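Local coordinates for L-threonine dehydrogenase (Flavobacterium frigidimaris, PDB 2YY7), which probably oxidises L-threonine at its 3-hydroxyl with NAD as cofactor, as a member of the short-chain dehydrogenase/reductase superfamily, at residues A77-T82 against T141-S146. Residues are numbered along the deposited sequence; the frame is centred on the assembly and turned at random.
Sequences ALLSAT and TVYGIS. With NAD (nicotinamide-adenine-dinucleotide), chain E.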
# COMPACT_ATOMS: atom_id res chain seq x y z
N ALA A 77 -5.78 -8.78 -14.03
CA ALA A 77 -5.13 -7.55 -13.59
C ALA A 77 -4.26 -7.06 -14.74
O ALA A 77 -3.98 -7.82 -15.66
CB ALA A 77 -4.24 -7.82 -12.38
N LEU A 78 -3.85 -5.79 -14.68
CA LEU A 78 -2.95 -5.24 -15.69
C LEU A 78 -1.55 -5.38 -15.10
O LEU A 78 -1.35 -5.17 -13.91
CB LEU A 78 -3.26 -3.76 -15.97
CG LEU A 78 -4.61 -3.43 -16.63
CD1 LEU A 78 -4.60 -1.98 -17.09
CD2 LEU A 78 -4.83 -4.34 -17.83
N LEU A 79 -0.58 -5.74 -15.94
CA LEU A 79 0.80 -5.94 -15.48
C LEU A 79 1.63 -4.66 -15.35
O LEU A 79 1.21 -3.58 -15.75
CB LEU A 79 1.50 -6.94 -16.40
CG LEU A 79 1.27 -8.41 -16.07
CD1 LEU A 79 -0.22 -8.72 -16.04
CD2 LEU A 79 1.98 -9.28 -17.09
N SER A 80 2.83 -4.81 -14.79
CA SER A 80 3.75 -3.70 -14.54
C SER A 80 3.91 -2.67 -15.65
O SER A 80 3.66 -1.49 -15.44
CB SER A 80 5.14 -4.23 -14.15
OG SER A 80 5.70 -5.02 -15.17
N ALA A 81 4.35 -3.10 -16.83
CA ALA A 81 4.55 -2.16 -17.93
C ALA A 81 3.24 -1.58 -18.48
O ALA A 81 3.12 -0.38 -18.69
CB ALA A 81 5.34 -2.84 -19.05
N THR A 82 2.25 -2.45 -18.70
CA THR A 82 0.96 -2.01 -19.21
C THR A 82 0.26 -1.02 -18.28
O THR A 82 -0.35 -0.05 -18.73
CB THR A 82 0.02 -3.22 -19.44
OG1 THR A 82 0.63 -4.12 -20.38
CG2 THR A 82 -1.31 -2.75 -19.98
N THR A 141 5.98 1.83 -9.15
CA THR A 141 5.04 1.69 -10.27
C THR A 141 3.61 1.53 -9.76
O THR A 141 3.40 1.10 -8.63
CB THR A 141 5.36 0.45 -11.13
OG1 THR A 141 5.14 -0.75 -10.37
CG2 THR A 141 6.80 0.49 -11.60
N VAL A 142 2.64 1.89 -10.60
CA VAL A 142 1.22 1.75 -10.24
C VAL A 142 0.96 0.29 -9.90
O VAL A 142 0.29 -0.02 -8.91
CB VAL A 142 0.30 2.13 -11.44
CG1 VAL A 142 -1.16 1.83 -11.10
CG2 VAL A 142 0.46 3.60 -11.79
N TYR A 143 1.50 -0.60 -10.73
CA TYR A 143 1.34 -2.04 -10.54
C TYR A 143 1.82 -2.48 -9.16
O TYR A 143 1.07 -3.10 -8.41
CB TYR A 143 2.12 -2.77 -11.63
CG TYR A 143 2.11 -4.28 -11.56
CD1 TYR A 143 0.95 -5.02 -11.80
CD2 TYR A 143 3.30 -4.98 -11.35
CE1 TYR A 143 0.97 -6.43 -11.85
CE2 TYR A 143 3.34 -6.37 -11.39
CZ TYR A 143 2.18 -7.09 -11.65
OH TYR A 143 2.26 -8.47 -11.73
N GLY A 144 3.07 -2.16 -8.84
CA GLY A 144 3.63 -2.53 -7.55
C GLY A 144 2.81 -2.02 -6.38
O GLY A 144 2.65 -2.70 -5.37
N ILE A 145 2.31 -0.79 -6.51
CA ILE A 145 1.50 -0.20 -5.45
C ILE A 145 0.22 -1.01 -5.25
O ILE A 145 -0.20 -1.25 -4.11
CB ILE A 145 1.13 1.27 -5.78
CG1 ILE A 145 2.42 2.10 -5.94
CG2 ILE A 145 0.25 1.86 -4.68
CD1 ILE A 145 2.19 3.53 -6.38
N SER A 146 -0.38 -1.44 -6.35
CA SER A 146 -1.61 -2.22 -6.29
C SER A 146 -1.35 -3.59 -5.66
O SER A 146 -2.18 -4.10 -4.91
CB SER A 146 -2.23 -2.41 -7.69
OG SER A 146 -1.54 -3.38 -8.46
PA NAD E . -2.15 -11.69 -18.63
O1A NAD E . -1.43 -12.56 -19.60
O2A NAD E . -2.15 -10.24 -18.95
O5B NAD E . -3.59 -12.26 -18.32
C5B NAD E . -4.59 -11.46 -17.75
C4B NAD E . -5.94 -11.98 -18.16
O4B NAD E . -6.92 -11.26 -17.41
C3B NAD E . -6.22 -11.76 -19.66
O3B NAD E . -6.63 -12.97 -20.31
C2B NAD E . -7.29 -10.65 -19.66
O2B NAD E . -8.18 -10.75 -20.76
C1B NAD E . -7.97 -10.89 -18.30
N9A NAD E . -8.73 -9.73 -17.84
C8A NAD E . -8.33 -8.39 -17.90
N7A NAD E . -9.31 -7.64 -17.39
C5A NAD E . -10.31 -8.47 -17.01
C6A NAD E . -11.55 -8.21 -16.47
N6A NAD E . -11.97 -6.97 -16.31
N1A NAD E . -12.39 -9.26 -16.19
C2A NAD E . -12.01 -10.57 -16.45
N3A NAD E . -10.78 -10.84 -17.02
C4A NAD E . -9.95 -9.78 -17.29
O3 NAD E . -1.42 -11.79 -17.20
PN NAD E . -0.65 -13.05 -16.51
O1N NAD E . -1.40 -14.34 -16.70
O2N NAD E . 0.78 -12.88 -16.87
O5D NAD E . -0.76 -12.65 -14.94
C5D NAD E . -1.84 -13.14 -14.13
C4D NAD E . -1.62 -12.67 -12.67
O4D NAD E . -0.31 -13.02 -12.24
C3D NAD E . -1.69 -11.14 -12.50
O3D NAD E . -2.23 -10.86 -11.22
C2D NAD E . -0.24 -10.72 -12.49
O2D NAD E . -0.15 -9.46 -11.87
C1D NAD E . 0.43 -11.88 -11.75
N1N NAD E . 1.87 -11.93 -12.07
C2N NAD E . 2.28 -12.30 -13.34
C3N NAD E . 3.64 -12.34 -13.63
C7N NAD E . 4.12 -12.85 -14.96
O7N NAD E . 5.49 -12.77 -15.17
N7N NAD E . 3.28 -13.29 -15.91
C4N NAD E . 4.59 -11.99 -12.65
C5N NAD E . 4.16 -11.65 -11.37
C6N NAD E . 2.81 -11.60 -11.08
O HOH W 1 2.88 0.00 -13.41
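Tyr143 lays its ring against the backbone of Leu79 and Ser80 where the Rossmann-type domain of this short-chain dehydrogenase/reductase holds the nicotinamide half of NAD. With Lys147 four residues on, it forms the Tyr-x-x-x-Lys pair of the family, whose tyrosine is, as in relatives, probably the catalytic acid-base; Lys147 also binds NAD. The ring is carried across from helix 142-161 because CG stands anti to the backbone N (chi1 177°), beside the carbonyl carbon. Ser80 N sits over the ring centre, 3.3 Å above its plane, while Leu79 C covers the same face nearer the rim. Alongside, Ser80 CB packs on Tyr143 CD2 at 3.4 Å, and the serine hydroxyl bonds to Thr184. Leu78 O approaches obliquely, 3.1 Å from Tyr143 CD1. Laid on main chain in this way, the phenol points its hydroxyl at the cofactor: Tyr143 OH and NAD O2D share a hydrogen bond of 2.6 Å, with the ribose oxygen in the ring plane at its edge. A glycerol, probably from the crystallisation liquor, also bonds to the phenol oxygen. A phenylalanine in place of Tyr143 would probably leave the ribose O2D without its phenol partner. Leu79 turns its side chain to the cofactor instead, CD1 lying 3.5 Å from the bridging NAD O3. At the start of the tyrosine's helix, Thr141 is the N-cap, its OG1 accepting from Gly144 N in a nearly straight bond (163°). Three residues beyond the tyrosine, Ser146 OG donates to Tyr143 O, meeting one of its lone pairs in the carbonyl plane. One water joins the two backbones, donating to Ser80 O at 2.6 Å and accepting from Tyr143 N at 3.1 Å.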